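Local coordinates for general stress protein 26 (Bacillus anthracis, PDB 3EC6) that is of unknown function but binds flavin-adenine dinucleotide and probably acts as a flavin-dependent stress protein related to the pyridoxamine 5'-phosphate oxidases, at residues Met34-Asp39 with Tyr43-Arg48; Asn94-Asn99 with Tyr113-Ile118. All coordinates share one frame; numbering follows the deposited sequence.

Interaction 1 (Met34-Asp39 with Tyr43-Arg48); sequences MFFHED and YVATDR. With FAD (flavin-adenine dinucleotide), chain B.
Phe36 and Tyr43 face each other as an antiparallel hydrogen-bonded pair, with Phe36 N giving its proton to Tyr43 O at 2.8 Å and Tyr43 N returning one to Phe36 O at 2.9 Å. The two bonds differ in shape: the first runs almost straight out from the Tyr43 carbonyl, whereas in the second the donor stands 52° out of the plane of the Phe36 carbonyl. Both aromatic side chains leave the sheet on the same face. From its CB, which lies 4.4 Å from the CB of Phe36, the Tyr43 side chain folds back beside its own backbone N (chi1 -67°), and this carries the ring alongside the neighbouring strand. CD2 comes up to the CA of His37, and CE2 meets Glu38 CB at 4.0 Å, both at the edge of the ring. At the tip, OH shares a hydrogen bond with a water, which donates to Glu38 OE1; the other carboxylate oxygen, OE2, forms a salt bridge with Lys95. Tyrosine suits the place because it is apolar along its flank and polar only at its end. The pair belongs to the hairpin of strands 27-38 and 41-47, consistent with the FMN-binding split barrel of the pyridoxamine 5'-phosphate oxidase family, and further along the hairpin the strands diverge to receive the isoalloxazine of FAD. There FAD N3 donates to Ala45 O (2.8 Å, 175°), Thr46 OG1 to FAD O2 (2.7 Å), and Met34 N to FAD O4 (3.1 Å). A water accepts from Ala45 N and lies within hydrogen-bonding distance of Met34 O and FAD O4. Val44 CG2 sits over one face of the Phe35 ring, nearest CD1 and CE1, in a CH-pi contact 3.8 Å from the centroid.

Interaction 2 (Asn94-Asn99 with Tyr113-Ile118); sequences NKFWNN and YVLIKI
Tyr113 reaches from its strand towards the end of helix 90-96 and meets Trp97 obliquely, with its ring turned 57° against the indole. CE3 of Trp97 approaches CE2 of Tyr113 to 3.8 Å, and the centroid of the indole six-membered ring lies 5.7 Å from that of the phenol. With CG anti to the backbone N (chi1 173°), the Tyr113 side chain extends far enough for its OH to pass beside Phe96 CB and hydrogen-bond Lys93 O, which gives the buried hydroxyl a partner. Phe96 points towards the strand too, crossing Leu115 at about a right angle: its CD2 touches Leu115 CD1 at 4.1 Å, the methyl lying at the edge of the ring, near its plane. A branched leucine fits here because both methyls can meet CD2. Just past Trp97, the first residue to leave helical geometry, Asn98 turns back and donates from ND2 to Phe96 O at 3.1 Å, almost in its own amide plane, closing a side-chain-to-backbone bond across the turn after the helix. Through Phe96 and Trp97 the helix end and this turn lie against the antiparallel sheet, consistent with the flavin-binding split barrel of the pyridoxamine 5'-phosphate oxidase family.

In the fold
Interactions 1 and 2 lie with their centres about 5 Å apart and share one sheet, because strands 41-47 and 113-126 are neighbours in it; Val44 O and Ile116 N, 2.7 Å apart, probably form one of the bonds between them. Phe96 of interaction 2 covers the aromatic pair of interaction 1: its CD1 lies 3.4 Å from Phe36 CB, and its ring also meets that of Tyr43. The salt bridge of Lys95 NZ to Glu38 OE2 (2.8 Å) ties the two contacts together. The flavin is held directly by 34-39 and 43-48, whereas the side chain of Tyr113 stays about 8 Å from FAD, touching Ala45, whose carbonyl binds the ring system.

Interaction 1 (Met34-Asp39 with Tyr43-Arg48)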
loop_
_atom_site.group_PDB
_atom_site.type_symbol
_atom_site.label_atom_id
_atom_site.label_comp_id
_atom_site.label_asym_id
_atom_site.label_seq_id
_atom_site.Cartn_x
_atom_site.Cartn_y
_atom_site.Cartn_z
HETATM N N MSE A 34 -10.636 4.699 2.613
HETATM C CA MSE A 34 -11.906 4.142 2.143
HETATM C C MSE A 34 -12.153 4.569 0.702
HETATM O O MSE A 34 -12.025 5.737 0.357
HETATM C CB MSE A 34 -13.043 4.660 3.013
HETATM C CG MSE A 34 -12.801 4.250 4.397
HETATM SE SE MSE A 34 -14.237 4.753 5.579
HETATM C CE MSE A 34 -15.587 4.997 4.279
ATOM N N PHE A 35 -12.562 3.626 -0.136
ATOM C CA PHE A 35 -12.803 3.945 -1.542
ATOM C C PHE A 35 -14.262 3.899 -1.935
ATOM O O PHE A 35 -14.952 2.878 -1.694
ATOM C CB PHE A 35 -12.001 2.967 -2.457
ATOM C CG PHE A 35 -10.541 3.240 -2.471
ATOM C CD1 PHE A 35 -9.973 4.028 -3.474
ATOM C CD2 PHE A 35 -9.725 2.733 -1.425
ATOM C CE1 PHE A 35 -8.559 4.302 -3.460
ATOM C CE2 PHE A 35 -8.332 3.051 -1.415
ATOM C CZ PHE A 35 -7.761 3.812 -2.421
ATOM N N PHE A 36 -14.708 4.954 -2.624
ATOM C CA PHE A 36 -16.030 4.974 -3.284
ATOM C C PHE A 36 -15.847 4.959 -4.782
ATOM O O PHE A 36 -14.729 4.938 -5.269
ATOM C CB PHE A 36 -16.768 6.269 -2.880
ATOM C CG PHE A 36 -16.773 6.486 -1.417
ATOM C CD1 PHE A 36 -17.711 5.867 -0.626
ATOM C CD2 PHE A 36 -15.765 7.240 -0.815
ATOM C CE1 PHE A 36 -17.683 6.028 0.785
ATOM C CE2 PHE A 36 -15.736 7.425 0.595
ATOM C CZ PHE A 36 -16.689 6.822 1.377
ATOM N N HIS A 37 -16.938 4.923 -5.549
ATOM C CA HIS A 37 -16.715 4.842 -6.993
ATOM C C HIS A 37 -17.955 5.280 -7.770
ATOM O O HIS A 37 -19.088 5.295 -7.203
ATOM C CB HIS A 37 -16.346 3.402 -7.389
ATOM C CG HIS A 37 -17.530 2.528 -7.479
ATOM N ND1 HIS A 37 -18.156 2.028 -6.362
ATOM C CD2 HIS A 37 -18.258 2.119 -8.553
ATOM C CE1 HIS A 37 -19.222 1.341 -6.739
ATOM N NE2 HIS A 37 -19.294 1.360 -8.059
ATOM N N GLU A 38 -17.708 5.691 -9.010
ATOM C CA GLU A 38 -18.743 5.830 -10.023
ATOM C C GLU A 38 -18.248 5.073 -11.224
ATOM O O GLU A 38 -17.277 5.473 -11.859
ATOM C CB GLU A 38 -18.946 7.270 -10.333
ATOM C CG GLU A 38 -19.943 7.833 -9.349
ATOM C CD GLU A 38 -20.562 9.095 -9.860
ATOM O OE1 GLU A 38 -19.963 9.724 -10.773
ATOM O OE2 GLU A 38 -21.641 9.467 -9.345
ATOM N N ASP A 39 -18.920 3.965 -11.504
ATOM C CA ASP A 39 -18.402 3.004 -12.469
ATOM C C ASP A 39 -16.954 2.644 -12.078
ATOM O O ASP A 39 -16.713 2.193 -10.952
ATOM C CB ASP A 39 -18.529 3.552 -13.878
ATOM C CG ASP A 39 -19.989 3.628 -14.325
ATOM O OD1 ASP A 39 -20.745 2.651 -14.076
ATOM O OD2 ASP A 39 -20.351 4.665 -14.904
ATOM N N TYR A 43 -13.032 7.180 -5.907
ATOM C CA TYR A 43 -12.976 8.468 -5.175
ATOM C C TYR A 43 -12.631 8.185 -3.715
ATOM O O TYR A 43 -13.084 7.181 -3.159
ATOM C CB TYR A 43 -14.343 9.170 -5.165
ATOM C CG TYR A 43 -14.833 9.654 -6.539
ATOM C CD1 TYR A 43 -14.498 10.948 -6.991
ATOM C CD2 TYR A 43 -15.565 8.810 -7.381
ATOM C CE1 TYR A 43 -14.924 11.422 -8.274
ATOM C CE2 TYR A 43 -15.959 9.248 -8.650
ATOM C CZ TYR A 43 -15.646 10.539 -9.084
ATOM O OH TYR A 43 -16.026 11.002 -10.335
ATOM N N VAL A 44 -11.838 9.053 -3.114
ATOM C CA VAL A 44 -11.522 8.937 -1.678
ATOM C C VAL A 44 -11.846 10.305 -1.055
ATOM O O VAL A 44 -11.508 11.349 -1.623
ATOM C CB VAL A 44 -10.035 8.648 -1.474
ATOM C CG1 VAL A 44 -9.657 8.696 0.002
ATOM C CG2 VAL A 44 -9.708 7.253 -2.054
ATOM N N ALA A 45 -12.508 10.282 0.093
ATOM C CA ALA A 45 -12.835 11.492 0.837
ATOM C C ALA A 45 -11.701 11.780 1.782
ATOM O O ALA A 45 -11.234 10.873 2.515
ATOM C CB ALA A 45 -14.156 11.270 1.590
ATOM N N THR A 46 -11.227 13.032 1.801
ATOM C CA THR A 46 -10.129 13.378 2.691
ATOM C C THR A 46 -10.171 14.861 3.046
ATOM O O THR A 46 -11.019 15.615 2.508
ATOM C CB THR A 46 -8.738 12.898 2.152
ATOM O OG1 THR A 46 -7.799 12.916 3.225
ATOM C CG2 THR A 46 -8.256 13.771 1.002
ATOM N N ASP A 47 -9.227 15.272 3.884
ATOM C CA ASP A 47 -9.108 16.675 4.270
ATOM C C ASP A 47 -8.232 17.364 3.224
ATOM O O ASP A 47 -7.197 16.802 2.756
ATOM C CB ASP A 47 -8.424 16.725 5.644
ATOM C CG ASP A 47 -8.056 18.143 6.072
ATOM O OD1 ASP A 47 -8.903 18.848 6.634
ATOM O OD2 ASP A 47 -6.884 18.543 5.850
ATOM N N ARG A 48 -8.619 18.583 2.850
ATOM C CA ARG A 48 -7.881 19.278 1.777
ATOM C C ARG A 48 -6.436 19.657 2.121
ATOM O O ARG A 48 -5.635 19.863 1.205
ATOM C CB ARG A 48 -8.628 20.493 1.260
ATOM C CG ARG A 48 -8.589 21.640 2.159
ATOM C CD ARG A 48 -8.989 22.908 1.345
ATOM N NE ARG A 48 -10.420 22.900 1.033
ATOM C CZ ARG A 48 -10.948 22.891 -0.199
ATOM N NH1 ARG A 48 -10.196 22.867 -1.319
ATOM N NH2 ARG A 48 -12.264 22.877 -0.313
HETATM P PA FAD B . -1.257 13.530 6.677
HETATM O O1A FAD B . -1.363 14.748 5.772
HETATM O O2A FAD B . -2.095 13.631 7.939
HETATM O O5B FAD B . 0.267 13.319 7.243
HETATM C C5B FAD B . 0.523 12.114 7.926
HETATM C C4B FAD B . 1.640 11.480 7.122
HETATM O O4B FAD B . 2.847 12.234 7.359
HETATM C C3B FAD B . 1.849 10.037 7.569
HETATM O O3B FAD B . 1.256 9.124 6.646
HETATM C C2B FAD B . 3.367 9.959 7.738
HETATM O O2B FAD B . 3.974 9.478 6.551
HETATM C C1B FAD B . 3.817 11.402 7.972
HETATM N N9A FAD B . 3.881 11.721 9.420
HETATM C C8A FAD B . 3.143 11.123 10.417
HETATM N N7A FAD B . 3.488 11.673 11.608
HETATM C C5A FAD B . 4.420 12.620 11.393
HETATM C C6A FAD B . 5.089 13.461 12.282
HETATM N N6A FAD B . 5.042 13.183 13.594
HETATM N N1A FAD B . 6.027 14.340 11.768
HETATM C C2A FAD B . 6.285 14.382 10.399
HETATM N N3A FAD B . 5.608 13.538 9.523
HETATM C C4A FAD B . 4.684 12.669 10.022
HETATM N N1 FAD B . -8.055 9.245 5.998
HETATM C C2 FAD B . -8.854 9.984 5.149
HETATM O O2 FAD B . -8.597 11.190 5.097
HETATM N N3 FAD B . -9.829 9.391 4.381
HETATM C C4 FAD B . -10.070 8.037 4.476
HETATM O O4 FAD B . -10.972 7.505 3.768
HETATM C C4X FAD B . -9.314 7.270 5.387
HETATM N N5 FAD B . -9.567 5.912 5.493
HETATM C C5X FAD B . -8.815 5.173 6.398
HETATM C C6 FAD B . -9.113 3.801 6.501
HETATM C C7 FAD B . -8.331 3.054 7.387
HETATM C C7M FAD B . -8.643 1.582 7.517
HETATM C C8 FAD B . -7.297 3.650 8.141
HETATM C C8M FAD B . -6.416 2.853 9.092
HETATM C C9 FAD B . -6.984 5.007 7.985
HETATM C C9A FAD B . -7.767 5.784 7.110
HETATM N N10 FAD B . -7.490 7.138 6.962
HETATM C C10 FAD B . -8.294 7.891 6.106
HETATM C "C1'" FAD B . -6.324 7.828 7.588
HETATM C "C2'" FAD B . -5.103 7.947 6.663
HETATM O "O2'" FAD B . -4.643 6.656 6.254
HETATM C "C3'" FAD B . -3.974 8.599 7.465
HETATM O "O3'" FAD B . -4.479 9.862 7.931
HETATM C "C4'" FAD B . -2.725 8.804 6.619
HETATM O "O4'" FAD B . -1.565 9.166 7.437
HETATM C "C5'" FAD B . -2.965 9.905 5.572
HETATM O "O5'" FAD B . -1.764 10.115 4.844
HETATM P P FAD B . -1.433 11.661 4.527
HETATM O O1P FAD B . -0.010 11.817 4.004
HETATM O O2P FAD B . -2.522 12.336 3.743
HETATM O O3P FAD B . -1.539 12.118 6.058
HETATM O O HOH W 1 -12.785 8.047 1.657
HETATM O O HOH W 2 -17.633 9.672 -12.186
#

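Interaction 2 (Asn94-Asn99 with Tyr113-Ile118)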
loop_
_atom_site.group_PDB
_atom_site.type_symbol
_atom_site.label_atom_id
_atom_site.label_comp_id
_atom_site.label_asym_id
_atom_site.label_seq_id
_atom_site.Cartn_x
_atom_site.Cartn_y
_atom_site.Cartn_z
ATOM N N ASN A 94 -21.804 14.762 -1.293
ATOM C CA ASN A 94 -22.977 14.375 -0.516
ATOM C C ASN A 94 -23.334 12.913 -0.755
ATOM O O ASN A 94 -23.780 12.227 0.169
ATOM C CB ASN A 94 -24.163 15.294 -0.846
ATOM C CG ASN A 94 -23.947 16.725 -0.371
ATOM O OD1 ASN A 94 -23.199 16.964 0.542
ATOM N ND2 ASN A 94 -24.647 17.682 -0.995
ATOM N N LYS A 95 -23.082 12.419 -1.966
ATOM C CA LYS A 95 -23.374 11.021 -2.308
ATOM C C LYS A 95 -22.574 10.051 -1.452
ATOM O O LYS A 95 -23.100 9.080 -0.905
ATOM C CB LYS A 95 -23.127 10.783 -3.812
ATOM C CG LYS A 95 -23.389 9.365 -4.278
ATOM C CD LYS A 95 -23.230 9.293 -5.827
ATOM C CE LYS A 95 -23.237 7.869 -6.307
ATOM N NZ LYS A 95 -23.452 7.903 -7.814
ATOM N N PHE A 96 -21.296 10.349 -1.277
ATOM C CA PHE A 96 -20.377 9.411 -0.622
ATOM C C PHE A 96 -20.304 9.652 0.876
ATOM O O PHE A 96 -19.719 8.835 1.567
ATOM C CB PHE A 96 -18.964 9.480 -1.256
ATOM C CG PHE A 96 -18.973 9.133 -2.703
ATOM C CD1 PHE A 96 -19.711 8.049 -3.150
ATOM C CD2 PHE A 96 -18.195 9.873 -3.604
ATOM C CE1 PHE A 96 -19.712 7.691 -4.515
ATOM C CE2 PHE A 96 -18.193 9.537 -4.977
ATOM C CZ PHE A 96 -18.959 8.479 -5.423
ATOM N N TRP A 97 -20.839 10.780 1.356
ATOM C CA TRP A 97 -20.722 11.103 2.787
ATOM C C TRP A 97 -21.266 9.971 3.659
ATOM O O TRP A 97 -22.305 9.394 3.353
ATOM C CB TRP A 97 -21.415 12.419 3.154
ATOM C CG TRP A 97 -21.315 12.593 4.642
ATOM C CD1 TRP A 97 -22.292 12.308 5.571
ATOM C CD2 TRP A 97 -20.154 13.037 5.387
ATOM N NE1 TRP A 97 -21.796 12.548 6.837
ATOM C CE2 TRP A 97 -20.505 13.004 6.753
ATOM C CE3 TRP A 97 -18.872 13.489 5.024
ATOM C CZ2 TRP A 97 -19.603 13.370 7.766
ATOM C CZ3 TRP A 97 -17.980 13.876 6.042
ATOM C CH2 TRP A 97 -18.367 13.819 7.392
ATOM N N ASN A 98 -20.587 9.652 4.752
ATOM C CA ASN A 98 -21.119 8.676 5.717
ATOM C C ASN A 98 -20.389 8.886 7.028
ATOM O O ASN A 98 -19.339 9.565 7.035
ATOM C CB ASN A 98 -20.977 7.234 5.216
ATOM C CG ASN A 98 -19.552 6.802 5.124
ATOM O OD1 ASN A 98 -18.979 6.285 6.095
ATOM N ND2 ASN A 98 -18.912 7.093 3.989
ATOM N N ASN A 99 -20.870 8.290 8.100
ATOM C CA ASN A 99 -20.344 8.674 9.431
ATOM C C ASN A 99 -18.928 8.137 9.718
ATOM O O ASN A 99 -18.254 8.627 10.627
ATOM C CB ASN A 99 -21.332 8.328 10.549
ATOM C CG ASN A 99 -22.585 9.236 10.509
ATOM O OD1 ASN A 99 -22.570 10.331 9.885
ATOM N ND2 ASN A 99 -23.651 8.804 11.181
ATOM N N TYR A 113 -13.581 19.194 3.350
ATOM C CA TYR A 113 -13.859 17.909 2.672
ATOM C C TYR A 113 -13.651 18.077 1.164
ATOM O O TYR A 113 -14.296 18.888 0.502
ATOM C CB TYR A 113 -15.315 17.554 2.996
ATOM C CG TYR A 113 -15.955 16.355 2.304
ATOM C CD1 TYR A 113 -15.177 15.358 1.678
ATOM C CD2 TYR A 113 -17.369 16.215 2.338
ATOM C CE1 TYR A 113 -15.767 14.300 1.074
ATOM C CE2 TYR A 113 -18.001 15.115 1.736
ATOM C CZ TYR A 113 -17.160 14.169 1.103
ATOM O OH TYR A 113 -17.770 13.081 0.516
ATOM N N VAL A 114 -12.743 17.287 0.632
ATOM C CA VAL A 114 -12.619 17.202 -0.834
ATOM C C VAL A 114 -12.563 15.735 -1.170
ATOM O O VAL A 114 -12.339 14.867 -0.296
ATOM C CB VAL A 114 -11.330 17.890 -1.361
ATOM C CG1 VAL A 114 -11.385 19.388 -1.051
ATOM C CG2 VAL A 114 -10.054 17.259 -0.742
ATOM N N LEU A 115 -12.746 15.452 -2.448
ATOM C CA LEU A 115 -12.566 14.088 -2.956
ATOM C C LEU A 115 -11.299 14.012 -3.813
ATOM O O LEU A 115 -11.016 14.903 -4.613
ATOM C CB LEU A 115 -13.765 13.648 -3.813
ATOM C CG LEU A 115 -15.085 13.459 -3.059
ATOM C CD1 LEU A 115 -16.221 13.379 -4.097
ATOM C CD2 LEU A 115 -15.046 12.232 -2.165
ATOM N N ILE A 116 -10.552 12.915 -3.644
ATOM C CA ILE A 116 -9.532 12.586 -4.639
ATOM C C ILE A 116 -10.202 11.667 -5.677
ATOM O O ILE A 116 -10.777 10.647 -5.327
ATOM C CB ILE A 116 -8.412 11.852 -3.987
ATOM C CG1 ILE A 116 -7.738 12.729 -2.948
ATOM C CG2 ILE A 116 -7.434 11.407 -5.074
ATOM C CD1 ILE A 116 -6.653 11.961 -2.130
ATOM N N LYS A 117 -10.166 12.086 -6.949
ATOM C CA LYS A 117 -10.791 11.384 -8.052
ATOM C C LYS A 117 -9.694 10.632 -8.773
ATOM O O LYS A 117 -8.681 11.201 -9.163
ATOM C CB LYS A 117 -11.429 12.403 -9.014
ATOM C CG LYS A 117 -11.905 11.740 -10.295
ATOM C CD LYS A 117 -12.682 12.750 -11.129
ATOM C CE LYS A 117 -13.080 12.186 -12.475
ATOM N NZ LYS A 117 -13.739 13.232 -13.305
ATOM N N ILE A 118 -9.850 9.332 -8.965
ATOM C CA ILE A 118 -8.779 8.542 -9.603
ATOM C C ILE A 118 -9.342 8.004 -10.911
ATOM O O ILE A 118 -10.277 7.174 -10.925
ATOM C CB ILE A 118 -8.347 7.369 -8.700
ATOM C CG1 ILE A 118 -7.708 7.905 -7.454
ATOM C CG2 ILE A 118 -7.282 6.504 -9.439
ATOM C CD1 ILE A 118 -7.734 6.965 -6.332
#